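Glutathione S-transferase 2 (Onchocerca volvulus, PDB 1TU7) conjugates glutathione to electrophilic compounds as a homodimeric pi-class transferase and appears to play a central role in the parasite's detoxification system. Local coordinates at residues Val22-Lys27 / Tyr74-Glu79; Ile66-Ala71 / Tyr86-Cys91; Ala153-Leu158 / Gln180-Arg185. All coordinates share one frame; numbering follows the deposited sequence.

Interaction 1 (Val22-Lys27 / Tyr74-Glu79); sequences VDQDIK and YNLNGE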
loop_
_atom_site.group_PDB
_atom_site.type_symbol
_atom_site.label_atom_id
_atom_site.label_comp_id
_atom_site.label_asym_id
_atom_site.label_seq_id
_atom_site.Cartn_x
_atom_site.Cartn_y
_atom_site.Cartn_z
ATOM N N VAL A 22 -13.170 -13.158 10.636
ATOM C CA VAL A 22 -14.502 -13.753 10.761
ATOM C C VAL A 22 -14.593 -14.990 9.872
ATOM O O VAL A 22 -15.022 -16.038 10.320
ATOM C CB VAL A 22 -15.602 -12.752 10.394
ATOM C CG1 VAL A 22 -16.916 -13.457 10.206
ATOM C CG2 VAL A 22 -15.749 -11.701 11.490
ATOM N N ASP A 23 -14.179 -14.894 8.619
ATOM C CA ASP A 23 -14.318 -16.002 7.690
ATOM C C ASP A 23 -13.452 -17.182 8.066
ATOM O O ASP A 23 -13.851 -18.339 7.886
ATOM C CB ASP A 23 -13.981 -15.552 6.279
ATOM C CG ASP A 23 -14.270 -16.617 5.261
ATOM O OD1 ASP A 23 -13.300 -17.083 4.603
ATOM O OD2 ASP A 23 -15.428 -17.011 5.068
ATOM N N GLN A 24 -12.254 -16.905 8.569
ATOM C CA GLN A 24 -11.315 -17.939 9.004
ATOM C C GLN A 24 -11.627 -18.453 10.409
ATOM O O GLN A 24 -10.951 -19.367 10.883
ATOM C CB GLN A 24 -9.882 -17.423 8.913
ATOM C CG GLN A 24 -9.362 -17.270 7.490
ATOM C CD GLN A 24 -9.526 -18.518 6.683
ATOM O OE1 GLN A 24 -9.101 -19.574 7.120
ATOM N NE2 GLN A 24 -10.208 -18.422 5.557
ATOM N N ASP A 25 -12.648 -17.883 11.047
ATOM C CA ASP A 25 -13.058 -18.225 12.404
ATOM C C ASP A 25 -11.940 -18.079 13.418
ATOM O O ASP A 25 -11.766 -18.905 14.328
ATOM C CB ASP A 25 -13.677 -19.629 12.452
ATOM C CG ASP A 25 -14.663 -19.765 13.553
ATOM O OD1 ASP A 25 -14.894 -20.913 13.986
ATOM O OD2 ASP A 25 -15.269 -18.783 14.031
ATOM N N ILE A 26 -11.172 -17.001 13.265
ATOM C CA ILE A 26 -10.148 -16.589 14.218
ATOM C C ILE A 26 -10.827 -15.638 15.169
ATOM O O ILE A 26 -11.235 -14.519 14.783
ATOM C CB ILE A 26 -8.963 -15.902 13.519
ATOM C CG1 ILE A 26 -8.345 -16.815 12.479
ATOM C CG2 ILE A 26 -7.947 -15.423 14.562
ATOM C CD1 ILE A 26 -7.460 -16.039 11.501
ATOM N N LYS A 27 -11.028 -16.081 16.400
ATOM C CA LYS A 27 -11.706 -15.251 17.366
ATOM C C LYS A 27 -10.818 -14.107 17.781
ATOM O O LYS A 27 -9.619 -14.266 17.998
ATOM C CB LYS A 27 -12.156 -16.068 18.577
ATOM C CG LYS A 27 -12.900 -17.324 18.229
ATOM C CD LYS A 27 -14.154 -17.063 17.482
ATOM C CE LYS A 27 -15.027 -18.332 17.610
ATOM N NZ LYS A 27 -16.234 -18.365 16.780
ATOM N N TYR A 74 -1.923 -17.988 8.451
ATOM C CA TYR A 74 -3.054 -18.853 8.155
ATOM C C TYR A 74 -3.058 -19.420 6.747
ATOM O O TYR A 74 -4.064 -19.948 6.301
ATOM C CB TYR A 74 -4.377 -18.131 8.470
ATOM C CG TYR A 74 -4.787 -18.347 9.902
ATOM C CD1 TYR A 74 -4.178 -17.662 10.930
ATOM C CD2 TYR A 74 -5.706 -19.350 10.230
ATOM C CE1 TYR A 74 -4.514 -17.946 12.268
ATOM C CE2 TYR A 74 -6.080 -19.614 11.556
ATOM C CZ TYR A 74 -5.474 -18.909 12.554
ATOM O OH TYR A 74 -5.839 -19.166 13.874
ATOM N N ASN A 75 -1.930 -19.325 6.047
ATOM C CA ASN A 75 -1.792 -19.922 4.724
ATOM C C ASN A 75 -2.745 -19.381 3.673
ATOM O O ASN A 75 -3.229 -20.112 2.815
ATOM C CB ASN A 75 -1.948 -21.454 4.865
ATOM C CG ASN A 75 -1.279 -22.274 3.754
ATOM O OD1 ASN A 75 -1.673 -23.456 3.502
ATOM N ND2 ASN A 75 -0.334 -21.707 3.076
ATOM N N LEU A 76 -3.014 -18.072 3.762
ATOM C CA LEU A 76 -3.851 -17.348 2.812
ATOM C C LEU A 76 -3.019 -16.354 1.981
ATOM O O LEU A 76 -3.538 -15.348 1.527
ATOM C CB LEU A 76 -4.993 -16.622 3.541
ATOM C CG LEU A 76 -6.348 -17.315 3.529
ATOM C CD1 LEU A 76 -6.316 -18.532 4.419
ATOM C CD2 LEU A 76 -7.457 -16.354 3.938
ATOM N N ASN A 77 -1.756 -16.675 1.770
ATOM C CA ASN A 77 -0.787 -15.837 1.040
ATOM C C ASN A 77 -0.326 -16.498 -0.258
ATOM O O ASN A 77 0.751 -16.196 -0.730
ATOM C CB ASN A 77 0.422 -15.610 1.943
ATOM C CG ASN A 77 1.313 -14.469 1.507
ATOM O OD1 ASN A 77 2.537 -14.526 1.746
ATOM N ND2 ASN A 77 0.738 -13.419 1.012
ATOM N N GLY A 78 -1.105 -17.406 -0.815
ATOM C CA GLY A 78 -0.728 -18.138 -2.027
ATOM C C GLY A 78 0.161 -19.307 -1.728
ATOM O O GLY A 78 0.730 -19.418 -0.659
ATOM N N GLU A 79 0.299 -20.167 -2.730
ATOM C CA GLU A 79 1.053 -21.410 -2.567
ATOM C C GLU A 79 2.456 -21.349 -3.138
ATOM O O GLU A 79 3.276 -22.224 -2.835
ATOM C CB GLU A 79 0.305 -22.568 -3.196
ATOM C CG GLU A 79 -0.970 -22.961 -2.472
ATOM C CD GLU A 79 -1.536 -24.279 -2.966
ATOM O OE1 GLU A 79 -1.040 -24.809 -3.997
ATOM O OE2 GLU A 79 -2.462 -24.799 -2.319
#

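Interaction 2 (Ile66-Ala71 / Tyr86-Cys91); sequences ILRHLA and YIDMFC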
loop_
_atom_site.group_PDB
_atom_site.type_symbol
_atom_site.label_atom_id
_atom_site.label_comp_id
_atom_site.label_asym_id
_atom_site.label_seq_id
_atom_site.Cartn_x
_atom_site.Cartn_y
_atom_site.Cartn_z
ATOM N N ILE A 66 -0.823 -5.863 8.306
ATOM C CA ILE A 66 -1.659 -6.707 9.151
ATOM C C ILE A 66 -2.212 -7.850 8.322
ATOM O O ILE A 66 -2.127 -9.021 8.708
ATOM C CB ILE A 66 -2.809 -5.883 9.796
ATOM C CG1 ILE A 66 -2.279 -4.851 10.797
ATOM C CG2 ILE A 66 -3.820 -6.831 10.455
ATOM C CD1 ILE A 66 -3.286 -3.782 11.198
ATOM N N LEU A 67 -2.784 -7.512 7.178
ATOM C CA LEU A 67 -3.368 -8.528 6.315
ATOM C C LEU A 67 -2.338 -9.564 5.854
ATOM O O LEU A 67 -2.618 -10.760 5.856
ATOM C CB LEU A 67 -4.034 -7.856 5.126
ATOM C CG LEU A 67 -5.384 -8.155 4.544
ATOM C CD1 LEU A 67 -6.396 -8.677 5.544
ATOM C CD2 LEU A 67 -5.815 -6.828 3.899
ATOM N N ARG A 68 -1.159 -9.114 5.432
ATOM C CA ARG A 68 -0.139 -10.070 4.977
ATOM C C ARG A 68 0.403 -10.921 6.111
ATOM O O ARG A 68 0.725 -12.080 5.928
ATOM C CB ARG A 68 1.004 -9.362 4.248
ATOM C CG ARG A 68 0.603 -8.960 2.849
ATOM C CD ARG A 68 1.692 -8.282 2.070
ATOM N NE ARG A 68 1.877 -6.935 2.516
ATOM C CZ ARG A 68 1.187 -5.896 2.080
ATOM N NH1 ARG A 68 0.218 -6.112 1.158
ATOM N NH2 ARG A 68 1.409 -4.692 2.549
ATOM N N HIS A 69 0.504 -10.364 7.316
ATOM C CA HIS A 69 0.917 -11.158 8.450
ATOM C C HIS A 69 -0.091 -12.259 8.749
ATOM O O HIS A 69 0.259 -13.406 8.941
ATOM C CB HIS A 69 1.119 -10.270 9.672
ATOM C CG HIS A 69 1.153 -11.001 10.959
ATOM N ND1 HIS A 69 2.272 -11.654 11.408
ATOM C CD2 HIS A 69 0.199 -11.181 11.911
ATOM C CE1 HIS A 69 2.018 -12.200 12.584
ATOM N NE2 HIS A 69 0.773 -11.916 12.919
ATOM N N LEU A 70 -1.369 -11.896 8.796
ATOM C CA LEU A 70 -2.390 -12.891 9.019
ATOM C C LEU A 70 -2.395 -13.942 7.902
ATOM O O LEU A 70 -2.553 -15.147 8.169
ATOM C CB LEU A 70 -3.743 -12.219 9.133
ATOM C CG LEU A 70 -3.985 -11.453 10.434
ATOM C CD1 LEU A 70 -5.289 -10.694 10.284
ATOM C CD2 LEU A 70 -4.023 -12.391 11.610
ATOM N N ALA A 71 -2.223 -13.475 6.666
ATOM C CA ALA A 71 -2.182 -14.367 5.522
ATOM C C ALA A 71 -1.063 -15.394 5.646
ATOM O O ALA A 71 -1.273 -16.572 5.367
ATOM C CB ALA A 71 -2.028 -13.584 4.286
ATOM N N TYR A 86 0.867 -12.156 -7.120
ATOM C CA TYR A 86 -0.393 -11.856 -7.789
ATOM C C TYR A 86 -1.453 -11.311 -6.850
ATOM O O TYR A 86 -2.090 -10.286 -7.121
ATOM C CB TYR A 86 -0.922 -13.102 -8.511
ATOM C CG TYR A 86 -2.244 -12.843 -9.193
ATOM C CD1 TYR A 86 -3.380 -13.472 -8.806
ATOM C CD2 TYR A 86 -2.338 -11.959 -10.252
ATOM C CE1 TYR A 86 -4.585 -13.254 -9.411
ATOM C CE2 TYR A 86 -3.547 -11.728 -10.888
ATOM C CZ TYR A 86 -4.654 -12.387 -10.470
ATOM O OH TYR A 86 -5.872 -12.169 -11.096
ATOM N N ILE A 87 -1.653 -11.974 -5.719
ATOM C CA ILE A 87 -2.654 -11.500 -4.793
ATOM C C ILE A 87 -2.306 -10.154 -4.202
ATOM O O ILE A 87 -3.182 -9.367 -3.930
ATOM C CB ILE A 87 -2.973 -12.521 -3.700
ATOM C CG1 ILE A 87 -1.776 -12.803 -2.784
ATOM C CG2 ILE A 87 -3.581 -13.754 -4.349
ATOM C CD1 ILE A 87 -2.036 -13.852 -1.723
ATOM N N ASP A 88 -1.018 -9.890 -4.004
ATOM C CA ASP A 88 -0.552 -8.593 -3.509
ATOM C C ASP A 88 -0.856 -7.533 -4.529
ATOM O O ASP A 88 -1.461 -6.506 -4.238
ATOM C CB ASP A 88 0.938 -8.727 -3.236
ATOM C CG ASP A 88 1.560 -7.566 -2.587
ATOM O OD1 ASP A 88 0.891 -6.536 -2.330
ATOM O OD2 ASP A 88 2.794 -7.655 -2.301
ATOM N N MET A 89 -0.449 -7.798 -5.763
ATOM C CA MET A 89 -0.707 -6.873 -6.855
ATOM C C MET A 89 -2.221 -6.573 -6.944
ATOM O O MET A 89 -2.636 -5.424 -7.087
ATOM C CB MET A 89 -0.192 -7.490 -8.153
ATOM C CG MET A 89 -0.367 -6.632 -9.359
ATOM S SD MET A 89 0.148 -7.509 -10.874
ATOM C CE MET A 89 -1.379 -8.114 -11.430
ATOM N N PHE A 90 -3.042 -7.609 -6.884
ATOM C CA PHE A 90 -4.494 -7.462 -6.959
ATOM C C PHE A 90 -5.005 -6.595 -5.795
ATOM O O PHE A 90 -5.755 -5.637 -5.994
ATOM C CB PHE A 90 -5.157 -8.852 -6.952
ATOM C CG PHE A 90 -6.528 -8.904 -7.595
ATOM C CD1 PHE A 90 -6.753 -9.718 -8.678
ATOM C CD2 PHE A 90 -7.578 -8.166 -7.130
ATOM C CE1 PHE A 90 -7.950 -9.749 -9.306
ATOM C CE2 PHE A 90 -8.808 -8.230 -7.767
ATOM C CZ PHE A 90 -8.974 -9.014 -8.863
ATOM N N CYS A 91 -4.568 -6.924 -4.591
ATOM C CA CYS A 91 -4.980 -6.217 -3.396
ATOM C C CYS A 91 -4.571 -4.748 -3.469
ATOM O O CYS A 91 -5.341 -3.862 -3.102
ATOM C CB CYS A 91 -4.417 -6.910 -2.164
ATOM S SG CYS A 91 -5.259 -6.416 -0.629
HETATM O O HOH W 1 -1.425 -5.474 -0.953
#

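Interaction 3 (Ala153-Leu158 / Gln180-Arg185); sequences ALFEEL and QRMKDR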
loop_
_atom_site.group_PDB
_atom_site.type_symbol
_atom_site.label_atom_id
_atom_site.label_comp_id
_atom_site.label_asym_id
_atom_site.label_seq_id
_atom_site.Cartn_x
_atom_site.Cartn_y
_atom_site.Cartn_z
ATOM N N ALA A 153 -10.482 -8.176 0.684
ATOM C CA ALA A 153 -10.364 -6.795 0.267
ATOM C C ALA A 153 -11.243 -6.518 -0.937
ATOM O O ALA A 153 -11.955 -5.518 -0.980
ATOM C CB ALA A 153 -8.931 -6.496 -0.026
ATOM N N LEU A 154 -11.202 -7.407 -1.926
ATOM C CA LEU A 154 -12.057 -7.215 -3.098
ATOM C C LEU A 154 -13.534 -7.260 -2.712
ATOM O O LEU A 154 -14.337 -6.456 -3.177
ATOM C CB LEU A 154 -11.735 -8.231 -4.188
ATOM C CG LEU A 154 -12.597 -8.120 -5.457
ATOM C CD1 LEU A 154 -12.422 -6.798 -6.148
ATOM C CD2 LEU A 154 -12.225 -9.253 -6.394
ATOM N N PHE A 155 -13.908 -8.246 -1.904
ATOM C CA PHE A 155 -15.275 -8.371 -1.435
ATOM C C PHE A 155 -15.752 -7.068 -0.802
ATOM O O PHE A 155 -16.814 -6.534 -1.148
ATOM C CB PHE A 155 -15.400 -9.538 -0.448
ATOM C CG PHE A 155 -16.758 -9.657 0.202
ATOM C CD1 PHE A 155 -16.864 -9.872 1.560
ATOM C CD2 PHE A 155 -17.923 -9.589 -0.546
ATOM C CE1 PHE A 155 -18.073 -9.981 2.180
ATOM C CE2 PHE A 155 -19.152 -9.721 0.061
ATOM C CZ PHE A 155 -19.229 -9.922 1.422
ATOM N N GLU A 156 -14.994 -6.533 0.130
ATOM C CA GLU A 156 -15.400 -5.313 0.795
ATOM C C GLU A 156 -15.504 -4.154 -0.186
ATOM O O GLU A 156 -16.450 -3.389 -0.143
ATOM C CB GLU A 156 -14.421 -4.979 1.927
ATOM C CG GLU A 156 -14.707 -3.655 2.616
ATOM C CD GLU A 156 -15.960 -3.594 3.469
ATOM O OE1 GLU A 156 -16.700 -4.609 3.541
ATOM O OE2 GLU A 156 -16.161 -2.511 4.098
ATOM N N GLU A 157 -14.556 -4.037 -1.097
ATOM C CA GLU A 157 -14.581 -2.916 -2.045
ATOM C C GLU A 157 -15.794 -3.001 -2.941
ATOM O O GLU A 157 -16.446 -1.971 -3.209
ATOM C CB GLU A 157 -13.288 -2.843 -2.846
ATOM C CG GLU A 157 -13.029 -1.451 -3.379
ATOM C CD GLU A 157 -12.791 -0.477 -2.263
ATOM O OE1 GLU A 157 -12.352 -0.855 -1.153
ATOM O OE2 GLU A 157 -13.048 0.717 -2.500
ATOM N N LEU A 158 -16.140 -4.191 -3.401
ATOM C CA LEU A 158 -17.348 -4.370 -4.211
ATOM C C LEU A 158 -18.589 -4.074 -3.378
ATOM O O LEU A 158 -19.542 -3.479 -3.873
ATOM C CB LEU A 158 -17.426 -5.782 -4.762
ATOM C CG LEU A 158 -16.315 -6.122 -5.757
ATOM C CD1 LEU A 158 -16.413 -7.565 -6.131
ATOM C CD2 LEU A 158 -16.284 -5.208 -6.987
ATOM N N GLN A 180 -21.223 -12.117 -4.581
ATOM C CA GLN A 180 -22.280 -12.930 -3.984
ATOM C C GLN A 180 -21.678 -14.204 -3.417
ATOM O O GLN A 180 -22.127 -14.676 -2.391
ATOM C CB GLN A 180 -23.394 -13.264 -5.007
ATOM C CG GLN A 180 -24.655 -13.868 -4.330
ATOM C CD GLN A 180 -25.295 -12.918 -3.313
ATOM O OE1 GLN A 180 -25.621 -11.790 -3.659
ATOM N NE2 GLN A 180 -25.483 -13.378 -2.053
ATOM N N ARG A 181 -20.673 -14.756 -4.086
ATOM C CA ARG A 181 -20.031 -15.981 -3.608
ATOM C C ARG A 181 -19.397 -15.771 -2.241
ATOM O O ARG A 181 -19.519 -16.604 -1.342
ATOM C CB ARG A 181 -18.989 -16.434 -4.621
ATOM C CG ARG A 181 -18.259 -17.692 -4.231
ATOM C CD ARG A 181 -17.249 -18.158 -5.256
ATOM N NE ARG A 181 -17.826 -18.310 -6.586
ATOM C CZ ARG A 181 -18.681 -19.262 -6.984
ATOM N NH1 ARG A 181 -19.105 -19.245 -8.246
ATOM N NH2 ARG A 181 -19.112 -20.229 -6.158
ATOM N N MET A 182 -18.731 -14.626 -2.080
ATOM C CA MET A 182 -18.127 -14.292 -0.799
ATOM C C MET A 182 -19.166 -14.106 0.293
ATOM O O MET A 182 -19.023 -14.611 1.420
ATOM C CB MET A 182 -17.290 -13.027 -0.955
ATOM C CG MET A 182 -16.009 -13.307 -1.742
ATOM S SD MET A 182 -14.771 -14.341 -0.894
ATOM C CE MET A 182 -14.323 -13.256 0.467
ATOM N N LYS A 183 -20.236 -13.405 -0.052
ATOM C CA LYS A 183 -21.287 -13.098 0.908
ATOM C C LYS A 183 -21.991 -14.383 1.331
ATOM O O LYS A 183 -22.540 -14.461 2.416
ATOM C CB LYS A 183 -22.295 -12.114 0.313
ATOM C CG LYS A 183 -23.156 -11.393 1.341
ATOM C CD LYS A 183 -23.977 -10.315 0.648
ATOM C CE LYS A 183 -25.189 -9.845 1.445
ATOM N NZ LYS A 183 -25.842 -8.729 0.699
ATOM N N ASP A 184 -21.946 -15.402 0.478
ATOM C CA ASP A 184 -22.624 -16.668 0.757
ATOM C C ASP A 184 -21.777 -17.602 1.602
ATOM O O ASP A 184 -22.273 -18.638 2.085
ATOM C CB ASP A 184 -22.989 -17.371 -0.546
ATOM C CG ASP A 184 -24.199 -16.781 -1.227
ATOM O OD1 ASP A 184 -24.414 -17.147 -2.407
ATOM O OD2 ASP A 184 -24.957 -15.970 -0.675
ATOM N N ARG A 185 -20.494 -17.303 1.795
ATOM C CA ARG A 185 -19.697 -18.117 2.701
ATOM C C ARG A 185 -20.352 -18.050 4.071
ATOM O O ARG A 185 -20.726 -16.973 4.502
ATOM C CB ARG A 185 -18.265 -17.633 2.737
ATOM C CG ARG A 185 -17.583 -17.762 1.381
ATOM C CD ARG A 185 -16.229 -17.125 1.314
ATOM N NE ARG A 185 -15.237 -17.764 2.169
ATOM C CZ ARG A 185 -14.480 -18.794 1.826
ATOM N NH1 ARG A 185 -14.592 -19.348 0.643
ATOM N NH2 ARG A 185 -13.575 -19.235 2.673
#

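Interaction 1 (Val22-Lys27 / Tyr74-Glu79)
I26 and Y74 make the aromatic part of this contact, a CH-pi interaction over one ring face. The δ-methyl CD1 of I26 stands 3.5 Å from the centroid of the Y74 ring and 8° off its normal, almost exactly above the middle. CG1 follows behind it, 3.6 Å from Y74 CZ, so the ethyl branch lies over the ring from its centre to its phenolic end. The I26 torsions explain this: CG1 is anti to the carbonyl carbon (chi1 -58°) and an extended chi2 carries CD1 onward over the ring, while CG2 is anti to the backbone N. The two side chains approach from opposite directions.

The second pairing sets an amide against an isopropyl group. Q24 bends at chi2, and its carboxamide meets both methyls of L76, with Q24 NE2 3.8 Å from L76 CD2 and Q24 CD 3.9 Å from L76 CD1. This contact is van der Waals; the hydrogen-bonding partner of Q24 NE2 is the hydroxyl of Y152. L76 also packs on F20 of helix 15-23 and on Y152 of helix 149-164.

No hydrogen bond or salt bridge passes between the two segments. Within 22-27, K27 NZ forms a salt bridge with D25 OD2 at 2.9 Å. D25, with a positive phi of 56°, closes helix 15-23 in a Schellman motif, and its N bonds to V22 O at 3.1 Å. This turn leads directly to I26, which is buried.

The arrangement joins the C-terminal end of the first helix of the thioredoxin-like glutathione S-transferase domain to the connection that leaves its last helix, 63-73, for the all-helical domain.

Interaction 2 (Ile66-Ala71 / Tyr86-Cys91)
R68 sets out with CG anti to the carbonyl carbon and bends at chi3 (-75°), while D88 turns its carboxylate anti to the backbone N (chi1 -173°); together these rotations bring guanidinium and carboxylate toward each other between helices 63-73 and 81-107. The backbones stay well apart there, R68 CA lying 8.6 Å from D88 CA.

Within the subunit the pairing is loose. R68 NH1 is 3.6 Å from D88 OD1, and that oxygen sits well off the guanidinium plane, so the attraction in this salt bridge is electrostatic and not a directed hydrogen bond. The two side chains cross at about a right angle, with their flat groups 30° apart. A water also bridges the pair. Lying in plane at the guanidinium edge, it accepts a weak hydrogen bond from R68 NH1 at 2.8 Å and probably donates to D88 OD1 at 2.9 Å, though other acceptors compete for its protons.

The stronger partners come from the other chain. R68 NE forms a salt bridge with D88 OD2 of the second subunit, and the reciprocal pair joins D88 OD2 to R68 NE of that subunit. The guanidiniums of the two R68 copies come close, and the paired carboxylates probably offset their like charges. Both residues are buried, and Y149 packs against each of them. The R68 side chain is about 8 Å from bound glutathione.

Two arginines and two aspartates thus form a symmetric charge cluster at the dimer interface, joining the thioredoxin-like domain of one subunit to the helical domain of the other in this homodimeric glutathione S-transferase.

Interaction 3 (Ala153-Leu158 / Gln180-Arg185)
Between residues 153-158 and 180-185 the CA atoms come nearest at F155 and M182, 6.6 Å apart, where helix 149-164 faces helix 173-183. The contact is made by F155 alone on one side and by the neighbouring residues M182 and K183 on the other.

With CG anti to the backbone N (chi1 174°), the F155 ring projects across to the opposing helix. M182 CB comes over one face, 3.8 Å from the centroid of the F155 ring and 22° off the normal, a CH-pi contact offset toward the rim. CB sits toward the CD2 side of the ring, with M182 CB 3.5 Å from F155 CD2. Beyond CB, the methionine bends at both chi2 and chi3, which curls the chain round until M182 CE is 4.0 Å from F155 CB. M182 thus lies along the phenylalanine, CB over the ring and CG and CE near F155 CB.

K183 meets the far end of the ring with its backbone and first methylene: F155 CZ is 3.8 Å from K183 CA and 3.9 Å from K183 CB. Beyond CG the lysine is extended and carries NZ off from the ring. Within 180-185, Q180 NE2 donates to D184 OD2 at 3.0 Å with an N-H...O angle of 158°.

Around this contact, F155 also meets the H179 ring and packs on L19 of helix 15-23, and M182 touches L141 in a loop. Helix 149-164 thus lies against helix 173-183, helix 15-23 and, through A153, L154 and E157, the long helix 81-107.

In the fold
Interactions 1 and 2 cross along the chain and touch directly: L76 N lies 2.8 Å from A71 O, a probable hydrogen bond, and I87 CD1 packs 3.5 Å from N77 C. Interaction 3 follows both in sequence, yet meets each of them. Its R185 NH2 forms a 2.9 Å salt bridge with D23 OD1 of interaction 1, tying the two domains together, and A153 CB packs 3.7 Å from C91 SG of interaction 2. The centres of interactions 1 and 2 are about 11 Å apart. The centre of interaction 3 is about 15 Å from that of interaction 1. Interaction 2 approaches the glutathione site, with the side chain of R68 about 7 Å from that of Q62; the others lie away from it.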